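Local coordinates for protein LigF (Sphingobium sp. SYK-6, PDB 4XT0), which is a glutathione-dependent beta-etherase of the GST superfamily that cleaves beta-aryl ether bonds during lignin degradation, at residues G14-S17 with L18-L21. Numbering follows the deposited sequence.
Sequences GANS and LKPL. With GSH (glutathione), chain B.
N16 and K19 run side by side and join at their polar ends: K19 NZ makes a weak hydrogen bond to N16 OD1 at 3.4 Å. One water bridges the same two atoms, donating a hydrogen bond to N16 OD1 and accepting one from K19 NZ, each at 2.8 Å. Extended beyond CG, the lysine reaches back along the helix; its ammonium also forms a salt bridge with D107 and a hydrogen bond to S70. N16 CG, anti to the carbonyl carbon (chi1 -73°), carries the amide toward glutathione, with ND2 3.3 Å from glutathione SG2, while A15 CB lies 3.6 Å from the same sulfur. Replacing N16 by an alanine would probably deprive the water and the lysine of their shared acceptor and lose the ND2 contact with the sulfur. The residues lie at the N-terminal part of helix 15-26, the crossover helix of the beta-alpha-beta unit in the thioredoxin-like GST domain. Most backbone bonds are weak: L18 N is shared between A15 O at 3.1 Å and, weakly, G14 O, while K19 N to N16 O and L21 N to S17 O are both weak. P20, lacking an N-H, kinks the helix and instead packs ring carbon CD 3.4 Å from N16 O and 3.3 Å from S17 O. S17 OG is hydrogen-bonded to the backbone N of F11, and L18 packs against F201 and M242.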
loop_
_atom_site.group_PDB
_atom_site.type_symbol
_atom_site.label_atom_id
_atom_site.label_comp_id
_atom_site.label_asym_id
_atom_site.label_seq_id
_atom_site.Cartn_x
_atom_site.Cartn_y
_atom_site.Cartn_z
ATOM N N GLY A 14 -7.767 -10.235 14.563
ATOM C CA GLY A 14 -8.611 -9.219 13.966
ATOM C C GLY A 14 -7.739 -8.158 13.334
ATOM O O GLY A 14 -6.594 -7.979 13.745
ATOM N N ALA A 15 -8.275 -7.473 12.325
ATOM C CA ALA A 15 -7.572 -6.390 11.648
ATOM C C ALA A 15 -6.176 -6.819 11.211
ATOM O O ALA A 15 -5.981 -7.945 10.750
ATOM C CB ALA A 15 -7.510 -5.136 12.567
ATOM N N ASN A 16 -5.188 -5.943 11.364
ATOM C CA ASN A 16 -3.890 -6.218 10.750
ATOM C C ASN A 16 -3.184 -7.411 11.397
ATOM O O ASN A 16 -2.461 -8.153 10.728
ATOM C CB ASN A 16 -3.009 -4.968 10.802
ATOM C CG ASN A 16 -3.460 -3.915 9.811
ATOM O OD1 ASN A 16 -3.561 -4.185 8.612
ATOM N ND2 ASN A 16 -3.771 -2.724 10.304
ATOM N N SER A 17 -3.432 -7.615 12.688
ATOM C CA SER A 17 -2.859 -8.752 13.425
ATOM C C SER A 17 -3.282 -10.115 12.857
ATOM O O SER A 17 -2.517 -11.074 12.898
ATOM C CB SER A 17 -3.262 -8.680 14.911
ATOM O OG SER A 17 -2.622 -7.601 15.577
ATOM N N LEU A 18 -4.513 -10.212 12.365
ATOM C CA LEU A 18 -5.002 -11.493 11.873
ATOM C C LEU A 18 -4.162 -12.041 10.702
ATOM O O LEU A 18 -4.011 -13.252 10.576
ATOM C CB LEU A 18 -6.485 -11.378 11.463
ATOM C CG LEU A 18 -7.161 -12.682 10.994
ATOM C CD1 LEU A 18 -8.640 -12.728 11.389
ATOM C CD2 LEU A 18 -7.027 -12.878 9.482
ATOM N N LYS A 19 -3.618 -11.160 9.860
ATOM C CA LYS A 19 -2.946 -11.596 8.635
ATOM C C LYS A 19 -1.779 -12.552 8.943
ATOM O O LYS A 19 -1.819 -13.702 8.506
ATOM C CB LYS A 19 -2.470 -10.394 7.800
ATOM C CG LYS A 19 -3.565 -9.338 7.465
ATOM C CD LYS A 19 -2.989 -8.271 6.506
ATOM C CE LYS A 19 -3.847 -7.001 6.404
ATOM N NZ LYS A 19 -3.104 -5.910 5.674
ATOM N N PRO A 20 -0.754 -12.110 9.721
ATOM C CA PRO A 20 0.296 -13.124 9.961
ATOM C C PRO A 20 -0.119 -14.250 10.908
ATOM O O PRO A 20 0.462 -15.345 10.862
ATOM C CB PRO A 20 1.456 -12.305 10.569
ATOM C CG PRO A 20 0.791 -11.120 11.226
ATOM C CD PRO A 20 -0.438 -10.814 10.360
ATOM N N LEU A 21 -1.113 -14.003 11.752
ATOM C CA LEU A 21 -1.584 -15.035 12.661
ATOM C C LEU A 21 -2.196 -16.182 11.856
ATOM O O LEU A 21 -1.863 -17.353 12.069
ATOM C CB LEU A 21 -2.587 -14.440 13.658
ATOM C CG LEU A 21 -2.873 -15.140 14.989
ATOM C CD1 LEU A 21 -1.611 -15.295 15.817
ATOM C CD2 LEU A 21 -3.950 -14.375 15.777
HETATM N N1 GSH B . 0.814 -0.721 8.204
HETATM C CA1 GSH B . 0.790 -1.454 9.479
HETATM C C1 GSH B . 0.587 -2.952 9.278
HETATM O O11 GSH B . 1.121 -3.745 10.029
HETATM O O12 GSH B . -0.194 -3.422 8.292
HETATM C CB1 GSH B . -0.360 -0.890 10.336
HETATM C CG1 GSH B . -0.284 -1.529 11.720
HETATM C CD1 GSH B . -1.469 -1.086 12.558
HETATM O OE1 GSH B . -2.199 -0.198 12.166
HETATM N N2 GSH B . -1.700 -1.692 13.740
HETATM C CA2 GSH B . -2.837 -1.286 14.582
HETATM C C2 GSH B . -2.312 -0.756 15.900
HETATM O O2 GSH B . -1.220 -1.121 16.298
HETATM C CB2 GSH B . -3.707 -2.513 14.887
HETATM S SG2 GSH B . -4.620 -3.094 13.421
HETATM N N3 GSH B . -3.051 0.109 16.654
HETATM C CA3 GSH B . -2.514 0.570 17.945
HETATM C C3 GSH B . -2.086 2.021 17.955
HETATM O O31 GSH B . -1.955 2.584 19.020
HETATM O O32 GSH B . -1.840 2.690 16.810
HETATM O O HOH W 1 -4.058 -3.339 6.035
#